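Local coordinates for protein 3-methylornithine synthase (Methanosarcina barkeri, PDB 3T7V) that isomerises L-lysine to (3R)-3-methyl-D-ornithine by radical chemistry, using a [4Fe-4S] cluster and S-adenosylmethionine, as a step in pyrrolysine biosynthesis, at residues A[275-278]-A[279-282]; A[284-287]-A[288-292]. All coordinates share one frame; numbering follows the deposited sequence.

Both contacts belong to one beta-alpha-beta unit of the radical SAM barrel, strand 275-277, helix 278-291 and strand 296-300, and follow each other along the chain with centres about 8 Å apart. Contact 1 is the turn from strand into helix, where Ser277 and Asp279 bind 5-amino-D-isoleucine; contact 2 is the later part of the same helix. Arg289 ties them together: its NH1 lies 2.7 Å from Glu281 OE1 in a salt bridge, and its CB packs 3.6 Å from Ala276 CB. On another side of the helix, Leu278 CD2 meets Met286 CB at 3.7 Å. The nearest atoms of the Arg289 side chain and the bound amino acid are still about 9 Å apart.

Contact 1 (A[275-278]-A[279-282]); sequences PASL and DLEG. With MD0 (5-amino-D-isoleucine), chain D.
Leu278 O accepts from Gly282 N at 2.9 Å where the chain leaves strand 275-277 and turns straight into the following helix. This is the strand-to-helix turn of a beta-alpha-beta unit in the TIM-barrel-like radical SAM fold. Gly282 turns the backbone to a positive phi (65°), a conformation easiest for a residue without a side chain. A water donates to Ser277 O and Gly282 O, tying the strand end to this first turn.

Ser277 is the N-cap of the helix, and its hydroxyl works twice. With OG anti to the backbone N (chi1 175°), it accepts from Asp279 N at 3.0 Å (152°) and gives its own proton to the carboxylate oxygen OXT of 5-amino-D-isoleucine, 2.6 Å away. Leu280 CD1 lies against Ser277 CB at 3.7 Å, and the leucine side chain also comes close to bound S-adenosylmethionine. Asp279 addresses the other end of the ligand's amino acid head. Its carboxylate is held by a salt bridge from Arg322 to OD1 and by the backbone amides of Val310 and Ala311 at OD2. That same OD2 receives a weak hydrogen bond from the ligand's N at 3.1 Å.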
ATOM      1  N   PRO A 275       2.848  -4.040  -3.898  1.00 13.01           N
ATOM      2  CA  PRO A 275       3.061  -2.711  -4.481  1.00 14.65           C
ATOM      3  C   PRO A 275       4.447  -2.240  -4.527  1.00 15.43           C
ATOM      4  O   PRO A 275       5.276  -2.526  -3.580  1.00 17.58           O
ATOM      5  CB  PRO A 275       2.188  -1.805  -3.626  1.00 15.67           C
ATOM      6  CG  PRO A 275       2.056  -2.441  -2.337  1.00 18.48           C
ATOM      7  CD  PRO A 275       2.168  -3.951  -2.595  1.00 14.51           C
ATOM      8  N   ALA A 276       4.759  -1.480  -5.576  1.00 14.46           N
ATOM      9  CA  ALA A 276       5.929  -0.638  -5.632  1.00 14.20           C
ATOM     10  C   ALA A 276       5.355   0.805  -5.462  1.00 15.06           C
ATOM     11  O   ALA A 276       4.790   1.376  -6.422  1.00 16.46           O
ATOM     12  CB  ALA A 276       6.600  -0.818  -6.991  1.00 17.14           C
ATOM     13  N   SER A 277       5.477   1.376  -4.271  1.00 14.54           N
ATOM     14  CA  SER A 277       4.952   2.718  -3.972  1.00 13.15           C
ATOM     15  C   SER A 277       5.891   3.839  -4.388  1.00 15.05           C
ATOM     16  O   SER A 277       7.076   3.820  -4.041  1.00 20.12           O
ATOM     17  CB  SER A 277       4.684   2.858  -2.454  1.00 16.20           C
ATOM     18  OG  SER A 277       4.274   4.208  -2.161  1.00 15.33           O
ATOM     19  N   LEU A 278       5.360   4.832  -5.097  1.00 13.52           N
ATOM     20  CA  LEU A 278       6.169   6.023  -5.469  1.00 14.80           C
ATOM     21  C   LEU A 278       6.369   6.947  -4.237  1.00 15.88           C
ATOM     22  O   LEU A 278       7.167   7.868  -4.274  1.00 17.70           O
ATOM     23  CB  LEU A 278       5.411   6.828  -6.497  1.00 16.47           C
ATOM     24  CG  LEU A 278       5.115   6.190  -7.861  1.00 17.97           C
ATOM     25  CD1 LEU A 278       4.652   7.232  -8.883  1.00 20.71           C
ATOM     26  CD2 LEU A 278       6.266   5.410  -8.420  1.00 18.58           C
ATOM     27  N   ASP A 279       5.596   6.705  -3.157  1.00 15.86           N
ATOM     28  CA  ASP A 279       5.603   7.645  -2.034  1.00 15.19           C
ATOM     29  C   ASP A 279       6.929   7.630  -1.226  1.00 15.92           C
ATOM     30  O   ASP A 279       7.218   8.582  -0.484  1.00 16.47           O
ATOM     31  CB  ASP A 279       4.447   7.235  -1.080  1.00 16.97           C
ATOM     32  CG  ASP A 279       3.868   8.373  -0.270  1.00 18.54           C
ATOM     33  OD1 ASP A 279       4.000   9.572  -0.599  1.00 17.01           O
ATOM     34  OD2 ASP A 279       3.133   7.996   0.699  1.00 21.41           O
ATOM     35  N   LEU A 280       7.711   6.572  -1.409  1.00 17.97           N
ATOM     36  CA  LEU A 280       8.902   6.393  -0.575  1.00 18.69           C
ATOM     37  C   LEU A 280      10.213   6.888  -1.231  1.00 18.59           C
ATOM     38  O   LEU A 280      11.079   7.453  -0.547  1.00 22.62           O
ATOM     39  CB  LEU A 280       9.081   4.900  -0.298  1.00 21.54           C
ATOM     40  CG  LEU A 280       7.723   4.442   0.326  1.00 27.78           C
ATOM     41  CD1 LEU A 280       7.407   3.011   0.065  1.00 28.97           C
ATOM     42  CD2 LEU A 280       7.588   4.992   1.756  1.00 23.40           C
ATOM     43  N   GLU A 281      10.343   6.706  -2.554  1.00 18.43           N
ATOM     44  CA  GLU A 281      11.581   6.989  -3.297  1.00 22.27           C
ATOM     45  C   GLU A 281      11.263   7.392  -4.755  1.00 20.83           C
ATOM     46  O   GLU A 281      12.160   7.469  -5.626  1.00 23.02           O
ATOM     47  CB  GLU A 281      12.544   5.774  -3.212  1.00 23.13           C
ATOM     48  CG  GLU A 281      13.371   5.640  -1.935  1.00 29.52           C
ATOM     49  CD  GLU A 281      14.505   4.587  -2.056  1.00 42.65           C
ATOM     50  OE1 GLU A 281      14.276   3.408  -2.479  1.00 36.86           O
ATOM     51  OE2 GLU A 281      15.662   4.947  -1.734  1.00 58.23           O
ATOM     52  N   GLY A 282       9.976   7.636  -5.051  1.00 17.50           N
ATOM     53  CA  GLY A 282       9.555   8.053  -6.411  1.00 17.67           C
ATOM     54  C   GLY A 282       9.778   6.985  -7.475  1.00 18.22           C
ATOM     55  O   GLY A 282       9.848   5.817  -7.192  1.00 18.46           O
TER
HETATM   56  C   MD0 D 993       0.725   4.356  -1.349  1.00 18.66           C
HETATM   57  N   MD0 D 993       0.671   6.707  -0.746  1.00 18.47           N
HETATM   58  O   MD0 D 993       0.208   3.454  -2.039  1.00 18.89           O
HETATM   59  CA  MD0 D 993      -0.125   5.492  -0.879  1.00 15.61           C
HETATM   60  CB  MD0 D 993      -0.800   5.141   0.482  1.00 15.20           C
HETATM   61  CD  MD0 D 993      -2.871   3.834   1.315  1.00 16.16           C
HETATM   62  NE  MD0 D 993      -3.766   2.736   0.974  1.00 17.91           N
HETATM   63  CG  MD0 D 993      -1.794   3.967   0.241  1.00 15.00           C
HETATM   64  CG2 MD0 D 993       0.198   4.758   1.604  1.00 17.28           C
HETATM   65  OXT MD0 D 993       1.920   4.361  -1.028  1.00 20.00           O
HETATM   66  O   HOH W   1       9.583   4.626  -4.561  1.00 22.63           O

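Contact 2 (A[284-287]-A[288-292]); sequences DGMV and LRLNA
Arg289 runs back along helix 278-291 towards Gly285, one turn earlier, and its guanidinium meets the Gly285 carbonyl by its edge. NH1 donates to Gly285 O at 3.1 Å in a nearly straight bond (168°), with the oxygen lying almost in the guanidinium plane. Arg289 N gives the same oxygen its helical bond at 3.0 Å, making two grips on one acceptor, but NH1 comes in from above the carbonyl plane. CG is anti to the carbonyl carbon (chi1 -71°) and the chain is extended from CG to NE, which carries CG and CD past Gly285 O. NH1 also sits 3.3 Å from Gly285 CA, where a CB on residue 285 would clash with it.

Met286 and Leu290 meet on another side, Met286 CG on Leu290 CD1 at 3.8 Å, their side chains crossing at a slant. Here helix 324-334 packs against them, through Val327 on Met286 and Leu331 on Leu290. Val287 and Asn291 lie side by side and point the same way, with Val287 CG1 3.7 Å from Asn291 ND2; their backbones are joined by Asn291 N to Val287 O at 2.9 Å.

Glu281 pairs with NH1 of Arg289 and Glu258 with NE, so the two acids and the glycine carbonyl together probably fix the rotation of the guanidinium. A leucine here has no N-H to offer Gly285 O, and is likely to leave the carboxylates of Glu281 and Glu258 without the cation they share. The two carboxylates would also be expected to favour the positive charge of this buried side chain, which bridges the first turn of its own helix to Glu258 of the neighbouring helix 258-268.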
ATOM      1  N   ASP A 284      12.386   6.459  -9.406  1.00 22.82           N
ATOM      2  CA  ASP A 284      13.630   5.657  -9.327  1.00 25.64           C
ATOM      3  C   ASP A 284      13.457   4.500  -8.325  1.00 25.40           C
ATOM      4  O   ASP A 284      13.918   3.353  -8.527  1.00 26.39           O
ATOM      5  CB  ASP A 284      14.822   6.524  -8.862  1.00 28.58           C
ATOM      6  CG  ASP A 284      15.184   7.648  -9.851  1.00 36.65           C
ATOM      7  OD1 ASP A 284      14.866   7.539 -11.073  1.00 41.37           O
ATOM      8  OD2 ASP A 284      15.847   8.630  -9.420  1.00 50.14           O
ATOM      9  N   GLY A 285      12.781   4.810  -7.209  1.00 20.86           N
ATOM     10  CA  GLY A 285      12.540   3.792  -6.187  1.00 20.41           C
ATOM     11  C   GLY A 285      11.605   2.703  -6.726  1.00 19.83           C
ATOM     12  O   GLY A 285      11.690   1.519  -6.342  1.00 21.01           O
ATOM     13  N   MET A 286      10.688   3.088  -7.600  1.00 19.16           N
ATOM     14  CA  MET A 286       9.748   2.124  -8.238  1.00 19.26           C
ATOM     15  C   MET A 286      10.531   1.057  -9.006  1.00 18.59           C
ATOM     16  O   MET A 286      10.165  -0.151  -8.959  1.00 19.78           O
ATOM     17  CB  MET A 286       8.795   2.870  -9.190  1.00 19.74           C
ATOM     18  CG  MET A 286       7.787   1.933  -9.911  1.00 20.39           C
ATOM     19  SD  MET A 286       7.198   2.758 -11.420  1.00 21.14           S
ATOM     20  CE  MET A 286       8.658   2.640 -12.504  1.00 24.62           C
ATOM     21  N   VAL A 287      11.569   1.487  -9.743  1.00 20.52           N
ATOM     22  CA  VAL A 287      12.373   0.545 -10.496  1.00 20.67           C
ATOM     23  C   VAL A 287      12.974  -0.520  -9.550  1.00 20.89           C
ATOM     24  O   VAL A 287      12.856  -1.727  -9.829  1.00 21.04           O
ATOM     25  CB  VAL A 287      13.485   1.296 -11.253  1.00 22.19           C
ATOM     26  CG1 VAL A 287      14.350   0.291 -12.043  1.00 26.81           C
ATOM     27  CG2 VAL A 287      12.814   2.262 -12.233  1.00 23.02           C
ATOM     28  N   LEU A 288      13.510  -0.090  -8.424  1.00 19.58           N
ATOM     29  CA  LEU A 288      14.163  -0.996  -7.485  1.00 19.03           C
ATOM     30  C   LEU A 288      13.127  -1.976  -6.904  1.00 19.89           C
ATOM     31  O   LEU A 288      13.369  -3.187  -6.677  1.00 22.81           O
ATOM     32  CB  LEU A 288      14.774  -0.179  -6.352  1.00 20.40           C
ATOM     33  CG  LEU A 288      16.013   0.667  -6.738  1.00 25.14           C
ATOM     34  CD1 LEU A 288      16.454   1.608  -5.626  1.00 31.61           C
ATOM     35  CD2 LEU A 288      17.141  -0.269  -7.121  1.00 32.60           C
ATOM     36  N   ARG A 289      11.947  -1.416  -6.644  1.00 17.42           N
ATOM     37  CA  ARG A 289      10.859  -2.246  -5.983  1.00 16.85           C
ATOM     38  C   ARG A 289      10.275  -3.230  -6.957  1.00 17.03           C
ATOM     39  O   ARG A 289      10.047  -4.413  -6.592  1.00 16.96           O
ATOM     40  CB  ARG A 289       9.767  -1.319  -5.409  1.00 17.79           C
ATOM     41  CG  ARG A 289      10.265  -0.550  -4.162  1.00 18.69           C
ATOM     42  CD  ARG A 289       9.552   0.791  -3.933  1.00 20.17           C
ATOM     43  NE  ARG A 289       9.990   1.295  -2.618  1.00 20.21           N
ATOM     44  CZ  ARG A 289      11.176   1.902  -2.365  1.00 21.78           C
ATOM     45  NH1 ARG A 289      12.093   2.091  -3.336  1.00 22.73           N
ATOM     46  NH2 ARG A 289      11.466   2.259  -1.108  1.00 26.01           N
ATOM     47  N   LEU A 290      10.013  -2.832  -8.207  1.00 16.76           N
ATOM     48  CA  LEU A 290       9.637  -3.826  -9.232  1.00 17.90           C
ATOM     49  C   LEU A 290      10.715  -4.890  -9.455  1.00 19.54           C
ATOM     50  O   LEU A 290      10.387  -6.117  -9.551  1.00 22.01           O
ATOM     51  CB  LEU A 290       9.319  -3.176 -10.602  1.00 18.97           C
ATOM     52  CG  LEU A 290       8.081  -2.226 -10.531  1.00 17.59           C
ATOM     53  CD1 LEU A 290       8.081  -1.349 -11.801  1.00 20.96           C
ATOM     54  CD2 LEU A 290       6.763  -3.050 -10.421  1.00 18.97           C
ATOM     55  N   ASN A 291      12.005  -4.476  -9.444  1.00 17.85           N
ATOM     56  CA  ASN A 291      13.065  -5.480  -9.592  1.00 20.16           C
ATOM     57  C   ASN A 291      13.281  -6.317  -8.363  1.00 18.18           C
ATOM     58  O   ASN A 291      14.021  -7.287  -8.424  1.00 22.77           O
ATOM     59  CB  ASN A 291      14.348  -4.763  -9.996  1.00 23.56           C
ATOM     60  CG  ASN A 291      14.308  -4.325 -11.441  1.00 24.21           C
ATOM     61  OD1 ASN A 291      13.581  -4.934 -12.282  1.00 25.45           O
ATOM     62  ND2 ASN A 291      15.089  -3.306 -11.771  1.00 27.83           N
ATOM     63  N   ALA A 292      12.617  -6.016  -7.259  1.00 17.51           N
ATOM     64  CA  ALA A 292      12.637  -6.902  -6.065  1.00 17.05           C
ATOM     65  C   ALA A 292      11.374  -7.815  -6.039  1.00 18.70           C
ATOM     66  O   ALA A 292      11.262  -8.662  -5.143  1.00 20.08           O
ATOM     67  CB  ALA A 292      12.641  -6.068  -4.786  1.00 18.21           C
TER